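Side-chain contacts in mitogen-activated protein kinase, putative (Map kinase-like protein) (Leishmania major, PDB 3PG1), which probably binds ATP and phosphorylates serine and threonine residues of other proteins, as a kinase of the MAP kinase family: residues N90-R95 with E114-D119; I165-A168 with D172-I175. All blocks are in the same frame, centred on the assembly; numbering follows the deposited sequence.

In the fold
The two contacts come in series along the chain, contact 1 (90-95 with 114-119) closing before contact 2 (165-168 with 172-175) opens, and their centres lie about 6 Å apart. They share a small three-stranded antiparallel sheet: strand 118-119 of contact 1 pairs with strand 165-167 of contact 2, which in turn pairs with 173-175. Asn-90 also joins them, its O facing the N of Ile-175 at 2.8 Å and its ND2 facing the O of Ile-173 at 2.9 Å, both probable hydrogen bonds. The chain entering strand 96-100 and the chain leaving strand 108-114 through the hinge are thus tied to the hairpin before the DFG-like Asp-Phe-Asn motif, where the two kinase lobes meet.

Contact 1 (N90-R95 with E114-D119)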
ATOM      1  N   ASN A  90       1.676  -5.668 -11.108  1.00 31.31           N
ATOM      2  CA  ASN A  90       2.012  -4.524 -10.254  1.00 30.42           C
ATOM      3  C   ASN A  90       1.430  -4.582  -8.875  1.00 31.80           C
ATOM      4  O   ASN A  90       1.669  -3.664  -8.091  1.00 29.62           O
ATOM      5  CB  ASN A  90       1.593  -3.226 -10.921  1.00 26.68           C
ATOM      6  CG  ASN A  90       2.366  -2.938 -12.170  1.00 37.16           C
ATOM      7  OD1 ASN A  90       1.786  -2.664 -13.215  1.00 34.44           O
ATOM      8  ND2 ASN A  90       3.684  -2.997 -12.093  1.00 33.53           N
ATOM      9  N   ILE A  91       0.677  -5.651  -8.569  1.00 29.44           N
ATOM     10  CA  ILE A  91       0.014  -5.864  -7.281  1.00 28.56           C
ATOM     11  C   ILE A  91       0.584  -7.129  -6.670  1.00 35.00           C
ATOM     12  O   ILE A  91       0.519  -8.196  -7.298  1.00 32.72           O
ATOM     13  CB  ILE A  91      -1.535  -5.938  -7.433  1.00 31.15           C
ATOM     14  CG1 ILE A  91      -2.157  -4.643  -8.109  1.00 29.91           C
ATOM     15  CG2 ILE A  91      -2.214  -6.262  -6.057  1.00 31.89           C
ATOM     16  CD1 ILE A  91      -1.905  -3.372  -7.374  1.00 35.85           C
ATOM     17  N   LEU A  92       1.141  -7.027  -5.445  1.00 34.63           N
ATOM     18  CA  LEU A  92       1.735  -8.211  -4.782  1.00 35.37           C
ATOM     19  C   LEU A  92       0.656  -9.257  -4.572  1.00 44.18           C
ATOM     20  O   LEU A  92      -0.404  -8.952  -4.057  1.00 45.06           O
ATOM     21  CB  LEU A  92       2.442  -7.834  -3.457  1.00 35.47           C
ATOM     22  CG  LEU A  92       3.257  -8.973  -2.775  1.00 40.50           C
ATOM     23  CD1 LEU A  92       4.526  -9.265  -3.545  1.00 39.80           C
ATOM     24  CD2 LEU A  92       3.551  -8.626  -1.318  1.00 44.05           C
ATOM     25  N   GLY A  93       0.880 -10.446  -5.085  1.00 47.50           N
ATOM     26  CA  GLY A  93      -0.131 -11.492  -4.965  1.00 49.61           C
ATOM     27  C   GLY A  93       0.213 -12.612  -4.019  1.00 54.83           C
ATOM     28  O   GLY A  93       1.329 -12.665  -3.486  1.00 53.93           O
ATOM     29  N   LEU A  94      -0.766 -13.497  -3.791  1.00 54.08           N
ATOM     30  CA  LEU A  94      -0.546 -14.696  -2.992  1.00 57.11           C
ATOM     31  C   LEU A  94       0.170 -15.692  -3.897  1.00 57.79           C
ATOM     32  O   LEU A  94      -0.317 -15.968  -5.001  1.00 56.32           O
ATOM     33  CB  LEU A  94      -1.881 -15.320  -2.531  1.00 58.74           C
ATOM     34  CG  LEU A  94      -2.420 -14.975  -1.157  1.00 64.76           C
ATOM     35  CD1 LEU A  94      -3.734 -15.690  -0.923  1.00 66.82           C
ATOM     36  CD2 LEU A  94      -1.443 -15.345  -0.052  1.00 68.17           C
ATOM     37  N   ARG A  95       1.341 -16.176  -3.464  1.00 55.64           N
ATOM     38  CA  ARG A  95       2.109 -17.223  -4.166  1.00 56.79           C
ATOM     39  C   ARG A  95       1.527 -18.548  -3.738  1.00 58.35           C
ATOM     40  O   ARG A  95       1.563 -19.537  -4.483  1.00 59.15           O
ATOM     41  CB  ARG A  95       3.600 -17.218  -3.750  1.00 61.45           C
ATOM     42  CG  ARG A  95       4.439 -16.114  -4.378  1.00 75.38           C
ATOM     43  CD  ARG A  95       4.799 -16.388  -5.818  1.00 83.65           C
ATOM     44  NE  ARG A  95       5.891 -17.351  -5.950  1.00 88.40           N
ATOM     45  CZ  ARG A  95       6.691 -17.415  -7.009  1.00101.92           C
ATOM     46  NH1 ARG A  95       6.541 -16.564  -8.017  1.00 89.47           N
ATOM     47  NH2 ARG A  95       7.658 -18.323  -7.063  1.00 90.75           N
ATOM     48  N   GLU A 114       6.165 -13.622  -2.757  1.00 53.90           N
ATOM     49  CA  GLU A 114       7.514 -13.555  -3.300  1.00 55.10           C
ATOM     50  C   GLU A 114       8.301 -12.554  -2.456  1.00 59.97           C
ATOM     51  O   GLU A 114       7.801 -11.468  -2.187  1.00 60.40           O
ATOM     52  CB  GLU A 114       7.488 -13.115  -4.786  1.00 55.51           C
ATOM     53  CG  GLU A 114       8.823 -13.318  -5.499  1.00 63.71           C
ATOM     54  CD  GLU A 114       9.008 -12.627  -6.840  1.00 81.35           C
ATOM     55  OE1 GLU A 114      10.167 -12.279  -7.167  1.00 72.58           O
ATOM     56  OE2 GLU A 114       8.006 -12.427  -7.565  1.00 72.69           O
ATOM     57  N   LEU A 115       9.513 -12.908  -2.032  1.00 58.08           N
ATOM     58  CA  LEU A 115      10.326 -11.970  -1.261  1.00 58.36           C
ATOM     59  C   LEU A 115      11.025 -11.059  -2.277  1.00 59.05           C
ATOM     60  O   LEU A 115      11.799 -11.541  -3.115  1.00 58.82           O
ATOM     61  CB  LEU A 115      11.345 -12.722  -0.395  1.00 61.38           C
ATOM     62  CG  LEU A 115      12.122 -11.896   0.636  1.00 68.09           C
ATOM     63  CD1 LEU A 115      11.275 -11.619   1.880  1.00 67.23           C
ATOM     64  CD2 LEU A 115      13.372 -12.633   1.054  1.00 72.87           C
ATOM     65  N   MET A 116      10.683  -9.764  -2.256  1.00 51.32           N
ATOM     66  CA  MET A 116      11.260  -8.807  -3.189  1.00 50.77           C
ATOM     67  C   MET A 116      12.674  -8.372  -2.796  1.00 55.39           C
ATOM     68  O   MET A 116      13.029  -8.430  -1.612  1.00 58.36           O
ATOM     69  CB  MET A 116      10.317  -7.614  -3.387  1.00 50.84           C
ATOM     70  CG  MET A 116       8.973  -8.027  -3.939  1.00 52.35           C
ATOM     71  SD  MET A 116       9.142  -8.792  -5.563  1.00 56.19           S
ATOM     72  CE  MET A 116       7.576  -9.461  -5.742  1.00 50.90           C
ATOM     73  N   ARG A 117      13.485  -7.971  -3.788  1.00 61.89           N
ATOM     74  CA  ARG A 117      14.872  -7.546  -3.559  1.00 61.15           C
ATOM     75  C   ARG A 117      14.957  -6.366  -2.589  1.00 57.98           C
ATOM     76  O   ARG A 117      15.697  -6.425  -1.620  1.00 55.93           O
ATOM     77  CB  ARG A 117      15.549  -7.194  -4.899  1.00 62.72           C
ATOM     78  CG  ARG A 117      17.049  -6.896  -4.779  1.00 74.61           C
ATOM     79  CD  ARG A 117      17.690  -6.500  -6.103  1.00 84.30           C
ATOM     80  NE  ARG A 117      17.018  -5.372  -6.761  1.00 89.27           N
ATOM     81  CZ  ARG A 117      17.292  -4.089  -6.539  1.00 95.80           C
ATOM     82  NH1 ARG A 117      18.218  -3.741  -5.652  1.00 83.12           N
ATOM     83  NH2 ARG A 117      16.635  -3.144  -7.197  1.00 74.93           N
ATOM     84  N   THR A 118      14.157  -5.309  -2.828  1.00 50.82           N
ATOM     85  CA  THR A 118      14.198  -4.100  -2.016  1.00 48.51           C
ATOM     86  C   THR A 118      12.880  -3.338  -2.149  1.00 47.31           C
ATOM     87  O   THR A 118      11.912  -3.845  -2.717  1.00 44.98           O
ATOM     88  CB  THR A 118      15.454  -3.254  -2.423  1.00 53.48           C
ATOM     89  OG1 THR A 118      15.655  -2.217  -1.477  1.00 55.89           O
ATOM     90  CG2 THR A 118      15.372  -2.662  -3.845  1.00 44.68           C
ATOM     91  N   ASP A 119      12.840  -2.142  -1.588  1.00 42.07           N
ATOM     92  CA  ASP A 119      11.703  -1.247  -1.712  1.00 38.75           C
ATOM     93  C   ASP A 119      12.220   0.105  -2.194  1.00 41.08           C
ATOM     94  O   ASP A 119      13.433   0.324  -2.225  1.00 41.08           O
ATOM     95  CB  ASP A 119      10.874  -1.165  -0.415  1.00 39.38           C
ATOM     96  CG  ASP A 119      11.647  -0.737   0.811  1.00 50.97           C
ATOM     97  OD1 ASP A 119      11.741  -1.536   1.754  1.00 58.52           O
ATOM     98  OD2 ASP A 119      12.105   0.413   0.851  1.00 52.32           O
TER
HETATM   99  O   HOH W   1       3.807 -12.913  -4.519  1.00 57.61           O
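One ordered water bridges the two backbones: it donates to the O of Gly-93 at 2.7 Å and accepts from the N of Glu-114 at 3.0 Å. This link comes just beyond the point where Arg-95 pairs by its backbone with Val-112 of strand 108-114. Arg-95 lays its CG 3.4 Å from the N of Glu-114. Its chain bends at both chi2 and chi3, leaving NH1 4.4 Å from OE2 of Glu-114, an oxygen far from the plane of the guanidinium. With no N-H aimed at it, any attraction would probably be long-range only; the salt bridge of this arginine runs from NH2 to Asp-43. Farther from the charged pair, Leu-92 and Met-116 run past one another head to tail, with CD1 of Leu-92 3.8 Å from CE of Met-116. CG of Leu-92, anti to the backbone N (chi1 -172°), carries the end nearer to Met-116, which turns back at chi2 (-62°) to bring its methyl across. Leu-166 packs on Met-116, and Thr-174 on Leu-92. Glu-114 ends strand 108-114; residues 115-119 lead on, with a classic beta bulge at Arg-117 and Thr-118 opposite Leu-167, and follow the course of the protein kinase hinge.

Contact 2 (I165-A168 with D172-I175); sequences ILLA and DITI
This is a beta hairpin of two short antiparallel strands, 165-167 and 173-175, in the stretch that precedes the kinase DFG position, here Asp-Phe-Asn. Leu-166 and Thr-174 form its hydrogen-bonded pair: the N of Leu-166 reaches the O of Thr-174 at 2.8 Å, and the N of Thr-174 returns to the O of Leu-166 at 2.9 Å. Toward the turn, the N of Ala-168 meets the O of Asp-172 at 2.9 Å, in the carbonyl plane. There CB of Ala-168 lies 4.0 Å from CB of Asp-172. Ile-165, Leu-167, Ile-173 and Ile-175 share one face. In one of the two conformers modelled for Ile-173, its CD1 sits 3.8 Å from both CG2 of Ile-165 and CD2 of Leu-167; Leu-167 then lies alongside it and Ile-165 meets it at a slant, a packing that remains provisional. The other face carries Leu-166 and Thr-174, CB of Leu-166 being 4.5 Å from CB of Thr-174. Phe-139, His-142 and Ile-143 of helix 133-152 cover the isoleucine-rich face, joined by Leu-120 of helix 120-125. Strand 165-167 is the middle strand of the sheet, with 118-119 and 173-175 as its two neighbours.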
ATOM      1  N   ILE A 165       6.319   0.222  -1.857  1.00 31.60           N
ATOM      2  CA  ILE A 165       6.502   0.134  -3.303  1.00 30.49           C
ATOM      3  C   ILE A 165       7.747  -0.726  -3.415  1.00 37.30           C
ATOM      4  O   ILE A 165       8.835  -0.264  -3.072  1.00 36.85           O
ATOM      5  CB  ILE A 165       6.638   1.515  -3.992  1.00 31.91           C
ATOM      6  CG1 ILE A 165       5.318   2.328  -3.855  1.00 28.45           C
ATOM      7  CG2 ILE A 165       7.010   1.304  -5.486  1.00 31.40           C
ATOM      8  CD1 ILE A 165       5.465   3.839  -4.121  1.00 30.74           C
ATOM      9  N   LEU A 166       7.564  -1.990  -3.836  1.00 35.59           N
ATOM     10  CA  LEU A 166       8.619  -3.022  -3.913  1.00 38.09           C
ATOM     11  C   LEU A 166       9.235  -3.160  -5.291  1.00 43.17           C
ATOM     12  O   LEU A 166       8.552  -2.965  -6.302  1.00 41.06           O
ATOM     13  CB  LEU A 166       8.072  -4.402  -3.461  1.00 38.91           C
ATOM     14  CG  LEU A 166       7.245  -4.434  -2.149  1.00 42.37           C
ATOM     15  CD1 LEU A 166       6.947  -5.892  -1.724  1.00 44.28           C
ATOM     16  CD2 LEU A 166       7.963  -3.678  -1.005  1.00 39.82           C
ATOM     17  N   LEU A 167      10.536  -3.486  -5.317  1.00 42.65           N
ATOM     18  CA  LEU A 167      11.344  -3.663  -6.517  1.00 44.33           C
ATOM     19  C   LEU A 167      11.817  -5.141  -6.517  1.00 50.97           C
ATOM     20  O   LEU A 167      12.405  -5.604  -5.535  1.00 48.35           O
ATOM     21  CB  LEU A 167      12.626  -2.787  -6.429  1.00 46.61           C
ATOM     22  CG  LEU A 167      12.654  -1.260  -6.641  1.00 52.25           C
ATOM     23  CD1 LEU A 167      12.949  -0.891  -8.045  1.00 54.41           C
ATOM     24  CD2 LEU A 167      11.569  -0.487  -5.920  1.00 53.42           C
ATOM     25  N   ALA A 168      11.582  -5.868  -7.613  1.00 51.31           N
ATOM     26  CA  ALA A 168      12.059  -7.253  -7.743  1.00 54.13           C
ATOM     27  C   ALA A 168      13.525  -7.181  -8.177  1.00 61.89           C
ATOM     28  O   ALA A 168      13.993  -6.086  -8.497  1.00 58.75           O
ATOM     29  CB  ALA A 168      11.232  -7.987  -8.790  1.00 54.38           C
ATOM     30  N   ASP A 172      11.141  -4.985 -11.454  1.00 57.12           N
ATOM     31  CA  ASP A 172       9.679  -4.951 -11.609  1.00 53.62           C
ATOM     32  C   ASP A 172       9.104  -4.283 -10.350  1.00 49.27           C
ATOM     33  O   ASP A 172       9.558  -4.584  -9.241  1.00 48.21           O
ATOM     34  CB  ASP A 172       9.106  -6.385 -11.735  1.00 56.60           C
ATOM     35  CG  ASP A 172       9.342  -7.132 -13.051  1.00 71.46           C
ATOM     36  OD1 ASP A 172       9.894  -6.521 -13.999  1.00 73.68           O
ATOM     37  OD2 ASP A 172       9.027  -8.350 -13.109  1.00 70.41           O
ATOM     38  N   ILE A 173       8.151  -3.361 -10.535  1.00 42.23           N
ATOM     39  CA  ILE A 173       7.486  -2.619  -9.452  0.50 39.92           C
ATOM     40  C   ILE A 173       6.230  -3.358  -9.007  1.00 38.72           C
ATOM     41  O   ILE A 173       5.410  -3.722  -9.837  1.00 35.44           O
ATOM     42  CB  ILE A 173       7.182  -1.132  -9.846  0.50 41.89           C
ATOM     43  CG1 ILE A 173       8.466  -0.253  -9.879  0.50 43.66           C
ATOM     44  CG2 ILE A 173       6.054  -0.490  -8.996  0.50 41.28           C
ATOM     45  CD1 ILE A 173       8.996   0.335  -8.527  0.50 44.06           C
ATOM     46  N   THR A 174       6.081  -3.553  -7.711  1.00 34.15           N
ATOM     47  CA  THR A 174       4.915  -4.198  -7.126  1.00 33.30           C
ATOM     48  C   THR A 174       4.473  -3.346  -5.902  1.00 35.57           C
ATOM     49  O   THR A 174       5.302  -2.918  -5.099  1.00 35.26           O
ATOM     50  CB  THR A 174       5.295  -5.640  -6.739  1.00 50.02           C
ATOM     51  OG1 THR A 174       5.916  -6.244  -7.866  1.00 61.43           O
ATOM     52  CG2 THR A 174       4.121  -6.467  -6.409  1.00 45.57           C
ATOM     53  N   ILE A 175       3.181  -3.111  -5.790  1.00 31.14           N
ATOM     54  CA  ILE A 175       2.604  -2.400  -4.646  1.00 31.15           C
ATOM     55  C   ILE A 175       2.123  -3.439  -3.628  1.00 33.70           C
ATOM     56  O   ILE A 175       1.414  -4.370  -3.994  1.00 32.52           O
ATOM     57  CB  ILE A 175       1.446  -1.484  -5.113  1.00 31.73           C
ATOM     58  CG1 ILE A 175       1.987  -0.379  -6.063  1.00 31.05           C
ATOM     59  CG2 ILE A 175       0.715  -0.855  -3.879  1.00 33.44           C
ATOM     60  CD1 ILE A 175       0.783   0.600  -6.563  1.00 40.15           C
TER